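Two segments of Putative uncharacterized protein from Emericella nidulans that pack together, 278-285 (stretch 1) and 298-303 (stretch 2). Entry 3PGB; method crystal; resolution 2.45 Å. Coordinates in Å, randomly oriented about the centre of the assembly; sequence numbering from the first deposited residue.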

# COMPACT_ATOMS: atom_id res chain seq x y z
N MET A 278 -25.30 -8.03 33.98
CA MET A 278 -24.16 -8.95 33.82
C MET A 278 -22.90 -8.36 34.44
O MET A 278 -22.67 -7.15 34.37
N TYR A 279 -22.09 -9.22 35.05
CA TYR A 279 -20.81 -8.83 35.62
C TYR A 279 -19.93 -10.07 35.76
O TYR A 279 -20.37 -11.11 36.25
N ASN A 280 -18.69 -9.97 35.30
CA ASN A 280 -17.75 -11.08 35.38
C ASN A 280 -18.35 -12.37 34.83
O ASN A 280 -18.22 -13.43 35.43
N ASP A 281 -19.04 -12.27 33.69
CA ASP A 281 -19.60 -13.42 32.97
C ASP A 281 -20.70 -14.17 33.73
O ASP A 281 -20.98 -15.33 33.44
N ILE A 282 -21.33 -13.49 34.69
CA ILE A 282 -22.45 -14.04 35.45
C ILE A 282 -23.67 -13.17 35.21
O ILE A 282 -23.61 -11.95 35.35
N PHE A 283 -24.78 -13.81 34.85
CA PHE A 283 -26.04 -13.11 34.59
C PHE A 283 -26.97 -13.14 35.81
O PHE A 283 -27.08 -14.16 36.48
N TYR A 284 -27.62 -12.01 36.07
CA TYR A 284 -28.63 -11.90 37.13
C TYR A 284 -29.92 -11.31 36.58
O TYR A 284 -29.91 -10.19 36.05
N GLU A 285 -31.03 -12.03 36.71
CA GLU A 285 -32.31 -11.57 36.15
C GLU A 285 -32.87 -10.30 36.81
O GLU A 285 -33.56 -9.51 36.15
N GLY A 298 -17.02 -13.66 49.42
CA GLY A 298 -16.41 -14.39 48.31
C GLY A 298 -16.66 -13.81 46.93
O GLY A 298 -16.11 -14.29 45.93
N PHE A 299 -17.47 -12.76 46.85
CA PHE A 299 -17.81 -12.14 45.57
C PHE A 299 -16.60 -11.44 44.96
O PHE A 299 -15.93 -10.65 45.62
N VAL A 300 -16.34 -11.73 43.69
CA VAL A 300 -15.18 -11.20 42.99
C VAL A 300 -15.46 -9.79 42.47
O VAL A 300 -16.35 -9.58 41.64
N LYS A 301 -14.71 -8.82 42.99
CA LYS A 301 -14.82 -7.43 42.59
C LYS A 301 -13.62 -7.12 41.71
O LYS A 301 -12.49 -7.35 42.13
N LEU A 302 -13.87 -6.62 40.51
CA LEU A 302 -12.81 -6.35 39.54
C LEU A 302 -12.54 -4.85 39.39
O LEU A 302 -13.44 -4.02 39.52
N LYS A 303 -11.28 -4.52 39.10
CA LYS A 303 -10.80 -3.14 39.14
C LYS A 303 -11.28 -2.28 37.96
O LYS A 303 -11.49 -2.79 36.86

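The unusual feature of this contact is that the only direct hydrogen bond across it runs from a backbone amide to a tyrosine hydroxyl. Stretch 2 has no regular secondary structure and makes no backbone-to-backbone hydrogen bond with stretch 1; instead the amide of Leu302 donates to the phenol of Tyr279, N to OH 3.1 Å with an angle of 152° at the hydrogen. The two backbones lie well apart, the nearest CA atoms, of Asn280 and Leu302, being 8.0 Å from each other.

The platform is a hairpin. Tyr279 to Ile282 form a type I' turn, closed by Tyr279 N to Ile282 O at 3.1 Å and Ile282 N to Tyr279 O at 3.0 Å. Asn280, at the first turn corner, and Tyr279 both direct CB toward stretch 2, as does Tyr284 farther along.

Tyr279 takes chi1 t with chi2 at 83°, which carries its buried ring across to the second stretch. The ring presents its edge to the backbone there: Leu302 N lies near its plane, and so does Val300 O, 3.7 Å from Tyr279 CE2. Phe299, also chi1 t, has its CA-to-CB bond sideways to stretch 1, but its end comes nearer, and its CZ sits 4.2 Å from Tyr279 CD2 in an oblique apolar contact. Tyr284, chi1 m, reaches Phe299 with its hydroxyl, OH lying 3.5 Å from CE1 at the edge of that ring; this is packing, with no hydrogen bond across the stretches.

Leu302, m at chi1 and t at chi2, points toward stretch 1. Its CB packs 3.5 Å from Tyr279 OH, while CD1 approaches Asn280 OD1 at 3.7 Å. Asn280, chi1 t, also meets Val300, with ND2 3.6 Å from CG1; its OD1 is satisfied elsewhere in the structure. Val300, chi1 t, points sideways, and Lys301 and Lys303 turn their CB atoms away.

Two waters complete the polar links. Water 1 lies 2.8 Å from Tyr279 OH and donates to Leu302 O at 3.0 Å, serving a carbonyl that the phenol, with OH 3.3 Å from that same Leu302 O, meets at a poor angle. Water 2 accepts from Asn280 ND2 at 3.1 Å and donates to Val300 O at 2.8 Å, joining side chain to backbone.

The rule to read from this modest interface, 305 Å² in all, is economical: side chains of a tight hairpin meet an irregular segment through the edge of one tyrosine ring, one direct hydrogen bond and two waters, with apolar packing beside them.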

# COMPACT_ATOMS: atom_id res chain seq x y z
CB MET A 278 -23.90 -9.31 32.36
CG MET A 278 -22.96 -10.51 32.16
SD MET A 278 -21.17 -10.15 32.26
CE MET A 278 -20.90 -9.42 30.65
CB TYR A 279 -21.00 -8.18 37.00
CG TYR A 279 -19.74 -7.50 37.52
CD1 TYR A 279 -19.41 -6.22 37.12
CD2 TYR A 279 -18.89 -8.16 38.41
CE1 TYR A 279 -18.25 -5.59 37.59
CE2 TYR A 279 -17.73 -7.53 38.88
CZ TYR A 279 -17.43 -6.25 38.47
OH TYR A 279 -16.28 -5.63 38.92
CB ASN A 280 -17.29 -11.26 36.83
CG ASN A 280 -15.99 -12.03 36.96
OD1 ASN A 280 -15.28 -12.26 35.97
ND2 ASN A 280 -15.66 -12.43 38.18
CB ASP A 281 -18.48 -14.39 32.57
CG ASP A 281 -18.85 -15.27 31.39
OD1 ASP A 281 -18.40 -16.43 31.36
OD2 ASP A 281 -19.60 -14.82 30.49
CB ILE A 282 -22.15 -14.07 36.95
CG1 ILE A 282 -20.97 -15.02 37.23
CG2 ILE A 282 -23.38 -14.49 37.73
CD1 ILE A 282 -20.51 -15.01 38.68
CB PHE A 283 -26.74 -13.77 33.40
CG PHE A 283 -27.96 -13.03 32.93
CD1 PHE A 283 -27.84 -11.83 32.23
CD2 PHE A 283 -29.24 -13.53 33.17
CE1 PHE A 283 -28.97 -11.15 31.79
CE2 PHE A 283 -30.37 -12.85 32.73
CZ PHE A 283 -30.24 -11.66 32.04
CB TYR A 284 -28.11 -11.01 38.27
CG TYR A 284 -26.77 -11.41 38.82
CD1 TYR A 284 -25.59 -10.93 38.25
CD2 TYR A 284 -26.67 -12.25 39.93
CE1 TYR A 284 -24.35 -11.28 38.76
CE2 TYR A 284 -25.42 -12.61 40.45
CZ TYR A 284 -24.27 -12.12 39.85
OH TYR A 284 -23.03 -12.46 40.34
CB GLU A 285 -33.36 -12.70 36.20
CG GLU A 285 -34.60 -12.43 35.33
CD GLU A 285 -35.64 -13.55 35.36
OE1 GLU A 285 -35.53 -14.47 36.21
OE2 GLU A 285 -36.59 -13.50 34.53
CB PHE A 299 -18.94 -11.14 45.74
CG PHE A 299 -19.45 -10.56 44.45
CD1 PHE A 299 -20.46 -11.20 43.75
CD2 PHE A 299 -18.92 -9.39 43.95
CE1 PHE A 299 -20.93 -10.67 42.56
CE2 PHE A 299 -19.38 -8.86 42.76
CZ PHE A 299 -20.39 -9.49 42.07
CB VAL A 300 -14.76 -12.11 41.82
CG1 VAL A 300 -13.67 -11.47 41.00
CG2 VAL A 300 -14.30 -13.46 42.36
CB LYS A 301 -14.82 -6.52 43.81
CG LYS A 301 -15.99 -6.77 44.75
CD LYS A 301 -15.88 -5.94 46.03
CE LYS A 301 -17.06 -6.21 46.96
NZ LYS A 301 -16.95 -5.53 48.28
CB LEU A 302 -13.15 -6.98 38.19
CG LEU A 302 -13.37 -8.49 38.21
CD1 LEU A 302 -13.82 -9.00 36.84
CD2 LEU A 302 -12.10 -9.22 38.66
CB LYS A 303 -9.26 -3.12 39.17
CG LYS A 303 -8.61 -3.78 40.39
CD LYS A 303 -7.10 -3.96 40.15
CE LYS A 303 -6.42 -4.90 41.16
NZ LYS A 303 -6.01 -4.19 42.42
O HOH W 1 -15.43 -3.55 37.26
O HOH W 2 -17.83 -11.48 40.21